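PDB 3KNY: uncharacterized protein from Bacteroides thetaiotaomicron VPI-5482, which is of unknown function, a two-domain protein that belongs to the BT_3535-like family and is probably made as a lipoprotein. Local coordinates for residues V10-M15 and N89-F94; A190-G195 and Q211-M216. All coordinates share one frame; numbering follows the deposited sequence.

Contact 1 (V10-M15 and N89-F94); sequences VVNEPM and NKYEGF
Tyr91 lies against the backbone of Asn12, Glu13 and Pro14; CG anti to the backbone N (chi1 174°) carries the ring out toward them. One ring face takes the peptide between Glu13 and Pro14, with Glu13 C 3.6 Å above the plane toward the rim and Pro14 N over the centre. The proline completes this layer with a CH-pi contact, its CD 4.2 Å from the centroid of the Tyr91 ring. Near the ring plane, Asn12 O approaches the edge at Tyr91 CD2, 3.4 Å away, while the hydroxyl is hydrogen-bonded to Glu54. An alanine in place of Tyr91 would probably leave a gap beside the Glu13-Pro14 peptide and the carboxylate of Glu54 without this hydroxyl partner. At Glu92 it is the backbone that takes part: its O accepts a hydrogen bond from Asn12 ND2 (2.9 Å), which comes from above the carbonyl plane although the acceptor lies almost in the plane of the amide. Asn12 OD1 is bound to the backbone N of Thr213, so both ends of this amide are used and its rotation is fixed. Beyond Gly93, whose N lies over the rim of the opposite face of the Tyr91 ring, Phe94 meets selenomethionine Met15 edge-on, Met15 CE being 3.6 Å from Phe94 CE1. The contact packs the loop that follows strand 7-10 against the residues leading into and along strand 93-97 of the mixed sheet.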
loop_
_atom_site.group_PDB
_atom_site.type_symbol
_atom_site.label_atom_id
_atom_site.label_comp_id
_atom_site.label_asym_id
_atom_site.label_seq_id
_atom_site.Cartn_x
_atom_site.Cartn_y
_atom_site.Cartn_z
ATOM N N VAL A 10 9.847 -10.179 -9.623
ATOM C CA VAL A 10 8.537 -9.575 -9.414
ATOM C C VAL A 10 8.672 -8.063 -9.487
ATOM O O VAL A 10 9.581 -7.480 -8.894
ATOM C CB VAL A 10 7.950 -10.028 -8.056
ATOM C CG1 VAL A 10 6.810 -9.177 -7.649
ATOM C CG2 VAL A 10 7.520 -11.493 -8.147
ATOM N N VAL A 11 7.777 -7.431 -10.236
ATOM C CA VAL A 11 7.852 -6.004 -10.521
ATOM C C VAL A 11 6.527 -5.321 -10.170
ATOM O O VAL A 11 5.581 -5.962 -9.763
ATOM C CB VAL A 11 8.201 -5.753 -12.005
ATOM C CG1 VAL A 11 9.491 -6.441 -12.345
ATOM C CG2 VAL A 11 7.074 -6.192 -12.961
ATOM N N ASN A 12 6.464 -4.008 -10.353
ATOM C CA ASN A 12 5.333 -3.228 -9.913
ATOM C C ASN A 12 4.272 -3.197 -10.987
ATOM O O ASN A 12 4.150 -2.231 -11.741
ATOM C CB ASN A 12 5.778 -1.830 -9.559
ATOM C CG ASN A 12 4.837 -1.155 -8.616
ATOM O OD1 ASN A 12 4.478 -1.714 -7.579
ATOM N ND2 ASN A 12 4.450 0.067 -8.941
ATOM N N GLU A 13 3.510 -4.281 -11.058
ATOM C CA GLU A 13 2.456 -4.394 -12.022
ATOM C C GLU A 13 1.201 -5.006 -11.399
ATOM O O GLU A 13 1.224 -5.562 -10.291
ATOM C CB GLU A 13 2.972 -5.193 -13.215
ATOM C CG GLU A 13 3.162 -6.691 -12.924
ATOM C CD GLU A 13 3.899 -7.450 -14.041
ATOM O OE1 GLU A 13 4.023 -6.956 -15.186
ATOM O OE2 GLU A 13 4.379 -8.549 -13.733
ATOM N N PRO A 14 0.068 -4.896 -12.100
ATOM C CA PRO A 14 -1.180 -5.375 -11.505
ATOM C C PRO A 14 -1.178 -6.879 -11.261
ATOM O O PRO A 14 -0.574 -7.631 -12.033
ATOM C CB PRO A 14 -2.211 -4.993 -12.551
ATOM C CG PRO A 14 -1.612 -3.886 -13.293
ATOM C CD PRO A 14 -0.175 -4.209 -13.374
HETATM N N MSE A 15 -1.824 -7.304 -10.181
HETATM C CA MSE A 15 -1.826 -8.714 -9.816
HETATM C C MSE A 15 -2.626 -9.529 -10.824
HETATM O O MSE A 15 -3.490 -8.989 -11.520
HETATM C CB MSE A 15 -2.302 -8.910 -8.365
HETATM C CG MSE A 15 -3.680 -8.393 -7.979
HETATM SE SE MSE A 15 -3.886 -8.434 -6.028
HETATM C CE MSE A 15 -3.402 -6.627 -5.574
ATOM N N ASN A 89 -1.644 8.428 -15.448
ATOM C CA ASN A 89 -2.149 7.572 -16.521
ATOM C C ASN A 89 -1.729 6.071 -16.457
ATOM O O ASN A 89 -2.176 5.278 -17.281
ATOM C CB ASN A 89 -1.734 8.185 -17.860
ATOM C CG ASN A 89 -0.217 8.200 -18.052
ATOM O OD1 ASN A 89 0.540 8.129 -17.086
ATOM N ND2 ASN A 89 0.230 8.272 -19.301
ATOM N N LYS A 90 -0.896 5.685 -15.490
ATOM C CA LYS A 90 -0.386 4.301 -15.375
ATOM C C LYS A 90 -0.605 3.672 -14.005
ATOM O O LYS A 90 -0.775 4.363 -13.009
ATOM C CB LYS A 90 1.128 4.272 -15.604
ATOM C CG LYS A 90 1.582 4.428 -17.033
ATOM C CD LYS A 90 3.128 4.485 -17.121
ATOM C CE LYS A 90 3.681 5.915 -16.945
ATOM N NZ LYS A 90 3.300 6.857 -18.065
ATOM N N TYR A 91 -0.535 2.348 -13.954
ATOM C CA TYR A 91 -0.586 1.621 -12.692
ATOM C C TYR A 91 0.437 2.195 -11.733
ATOM O O TYR A 91 1.589 2.315 -12.096
ATOM C CB TYR A 91 -0.241 0.156 -12.898
ATOM C CG TYR A 91 -0.147 -0.612 -11.597
ATOM C CD1 TYR A 91 -1.287 -0.934 -10.874
ATOM C CD2 TYR A 91 1.079 -0.993 -11.081
ATOM C CE1 TYR A 91 -1.200 -1.618 -9.692
ATOM C CE2 TYR A 91 1.175 -1.675 -9.894
ATOM C CZ TYR A 91 0.034 -2.007 -9.207
ATOM O OH TYR A 91 0.128 -2.695 -8.015
ATOM N N GLU A 92 0.005 2.512 -10.515
ATOM C CA GLU A 92 0.826 3.182 -9.489
ATOM C C GLU A 92 1.455 2.197 -8.505
ATOM O O GLU A 92 2.661 2.226 -8.272
ATOM C CB GLU A 92 -0.064 4.133 -8.670
ATOM C CG GLU A 92 -0.367 5.434 -9.352
ATOM C CD GLU A 92 0.739 6.429 -9.163
ATOM O OE1 GLU A 92 0.783 7.113 -8.103
ATOM O OE2 GLU A 92 1.567 6.505 -10.086
ATOM N N GLY A 93 0.605 1.369 -7.901
ATOM C CA GLY A 93 1.013 0.376 -6.923
ATOM C C GLY A 93 -0.114 0.114 -5.940
ATOM O O GLY A 93 -1.276 0.342 -6.248
ATOM N N PHE A 94 0.234 -0.339 -4.747
ATOM C CA PHE A 94 -0.742 -0.564 -3.692
ATOM C C PHE A 94 -1.101 0.735 -2.968
ATOM O O PHE A 94 -0.369 1.724 -3.101
ATOM C CB PHE A 94 -0.191 -1.568 -2.715
ATOM C CG PHE A 94 0.196 -2.861 -3.356
ATOM C CD1 PHE A 94 -0.775 -3.712 -3.851
ATOM C CD2 PHE A 94 1.536 -3.225 -3.480
ATOM C CE1 PHE A 94 -0.439 -4.916 -4.447
ATOM C CE2 PHE A 94 1.893 -4.447 -4.075
ATOM C CZ PHE A 94 0.892 -5.294 -4.561
#

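Contact 2 (A190-G195 and Q211-M216); sequences AASCSG and QKTGFM
Ser192 and Thr213 face each other as a non-hydrogen-bonded antiparallel pair, and their side chains supply the link that the backbone lacks there. From Thr213 CB, which has Ser192 OG 3.4 Å away, the side chain forks. The methyl CG2 has two oxygens on one side of it, Ser192 OG and, 3.7 Å from CG2, Ala191 O. The other branch, OG1, stands anti to the carbonyl carbon (chi1 -63°) and ends in a hydrogen bond to Ser192 OG, 2.6 Å long, in which either hydroxyl may be the donor. On the same face of the sheet Ala190 CB touches the ring of Phe215 at CE2 (3.7 Å), and the hydroxyl of Ser194 lies beside CG of Gln211. Ala191 and Cys193 point to the opposite face; the bent chain of selenomethionine Met216 brings its CE to 3.8 Å from Ala191 CB, and both Met216 and Cys193 also touch strand 124-134 of the three-stranded sheet. Between the faces, Ala191 and Gly214 exchange a pair of nearly straight backbone bonds, Ala191 N to Gly214 O measuring 2.9 Å. Cys193 and Lys212 repeat the exchange two residues on, less evenly, since the bond from Lys212 N to Cys193 O is bent to 147°. The strand axes run 4.7 Å apart and 167° from parallel, an antiparallel ladder, regular from Ala190 to Ser194, within the beta hairpin of strands 188-201 and 204-217.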
loop_
_atom_site.group_PDB
_atom_site.type_symbol
_atom_site.label_atom_id
_atom_site.label_comp_id
_atom_site.label_asym_id
_atom_site.label_seq_id
_atom_site.Cartn_x
_atom_site.Cartn_y
_atom_site.Cartn_z
ATOM N N ALA A 190 5.031 7.291 -0.184
ATOM C CA ALA A 190 5.424 6.208 -1.120
ATOM C C ALA A 190 6.551 5.448 -0.496
ATOM O O ALA A 190 7.540 6.053 -0.133
ATOM C CB ALA A 190 5.914 6.757 -2.452
ATOM N N ALA A 191 6.402 4.131 -0.371
ATOM C CA ALA A 191 7.449 3.256 0.160
ATOM C C ALA A 191 7.752 2.241 -0.945
ATOM O O ALA A 191 6.826 1.657 -1.528
ATOM C CB ALA A 191 6.979 2.538 1.458
ATOM N N SER A 192 9.034 2.043 -1.256
ATOM C CA SER A 192 9.410 1.140 -2.330
ATOM C C SER A 192 10.496 0.227 -1.895
ATOM O O SER A 192 11.249 0.544 -0.984
ATOM C CB SER A 192 9.924 1.910 -3.543
ATOM O OG SER A 192 8.863 2.596 -4.172
ATOM N N CYS A 193 10.605 -0.903 -2.582
ATOM C CA CYS A 193 11.742 -1.736 -2.388
ATOM C C CYS A 193 12.254 -2.210 -3.729
ATOM O O CYS A 193 11.516 -2.236 -4.723
ATOM C CB CYS A 193 11.401 -2.889 -1.490
ATOM S SG CYS A 193 10.417 -4.134 -2.293
ATOM N N SER A 194 13.541 -2.517 -3.738
ATOM C CA SER A 194 14.198 -3.075 -4.876
ATOM C C SER A 194 15.369 -3.905 -4.354
ATOM O O SER A 194 16.357 -3.359 -3.915
ATOM C CB SER A 194 14.693 -1.961 -5.777
ATOM O OG SER A 194 15.330 -2.518 -6.912
ATOM N N GLY A 195 15.221 -5.215 -4.376
ATOM C CA GLY A 195 16.162 -6.114 -3.721
ATOM C C GLY A 195 15.823 -7.592 -3.934
ATOM O O GLY A 195 15.041 -7.941 -4.824
ATOM N N GLN A 211 10.607 -5.686 -6.927
ATOM C CA GLN A 211 10.573 -4.241 -7.099
ATOM C C GLN A 211 9.111 -3.817 -6.990
ATOM O O GLN A 211 8.345 -4.055 -7.922
ATOM C CB GLN A 211 11.147 -3.855 -8.449
ATOM C CG GLN A 211 12.590 -4.192 -8.622
ATOM C CD GLN A 211 13.085 -3.906 -10.038
ATOM O OE1 GLN A 211 12.888 -4.671 -10.943
ATOM N NE2 GLN A 211 13.724 -2.804 -10.204
ATOM N N LYS A 212 8.728 -3.204 -5.865
ATOM C CA LYS A 212 7.336 -2.818 -5.611
ATOM C C LYS A 212 7.186 -1.478 -4.920
ATOM O O LYS A 212 8.109 -1.021 -4.269
ATOM C CB LYS A 212 6.642 -3.895 -4.753
ATOM C CG LYS A 212 6.569 -5.226 -5.447
ATOM C CD LYS A 212 5.179 -5.758 -5.570
ATOM C CE LYS A 212 4.939 -6.235 -6.953
ATOM N NZ LYS A 212 3.586 -6.753 -7.158
ATOM N N THR A 213 6.009 -0.868 -5.053
ATOM C CA THR A 213 5.723 0.410 -4.416
ATOM C C THR A 213 4.326 0.390 -3.799
ATOM O O THR A 213 3.363 -0.029 -4.411
ATOM C CB THR A 213 5.843 1.579 -5.405
ATOM O OG1 THR A 213 7.193 1.665 -5.884
ATOM C CG2 THR A 213 5.490 2.910 -4.756
ATOM N N GLY A 214 4.248 0.823 -2.558
ATOM C CA GLY A 214 3.011 0.956 -1.870
ATOM C C GLY A 214 2.837 2.397 -1.424
ATOM O O GLY A 214 3.804 3.059 -1.006
ATOM N N PHE A 215 1.592 2.864 -1.506
ATOM C CA PHE A 215 1.227 4.214 -1.133
ATOM C C PHE A 215 0.366 4.212 0.113
ATOM O O PHE A 215 -0.362 3.265 0.386
ATOM C CB PHE A 215 0.509 4.911 -2.291
ATOM C CG PHE A 215 1.404 5.185 -3.476
ATOM C CD1 PHE A 215 1.566 4.245 -4.465
ATOM C CD2 PHE A 215 2.125 6.376 -3.563
ATOM C CE1 PHE A 215 2.403 4.496 -5.562
ATOM C CE2 PHE A 215 2.964 6.639 -4.637
ATOM C CZ PHE A 215 3.101 5.684 -5.644
HETATM N N MSE A 216 0.457 5.291 0.875
HETATM C CA MSE A 216 -0.265 5.402 2.119
HETATM C C MSE A 216 -0.897 6.794 2.253
HETATM O O MSE A 216 -0.215 7.813 2.077
HETATM C CB MSE A 216 0.701 5.129 3.259
HETATM C CG MSE A 216 1.136 3.703 3.317
HETATM SE SE MSE A 216 2.547 3.417 4.586
HETATM C CE MSE A 216 4.097 3.895 3.536
#

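How the contacts relate
Contact 1 and contact 2 have centres about 10 Å apart, and both reach the same mixed sheet. Along the chain they come in series, the contact of 10-15 with 89-94 being complete before the hairpin begins. Strand 204-217 joins them: one edge pairs with strand 188-201 in contact 2, while strands 7-10 and 93-97 run parallel to it. Probable hydrogen bonds from Gln211 N to Val10 O and from Phe215 N to Phe94 O tie both segments of contact 1 to this strand. The C-terminal hairpin thus builds on elements from the N-terminal half, uniting distant parts of the chain in one sheet.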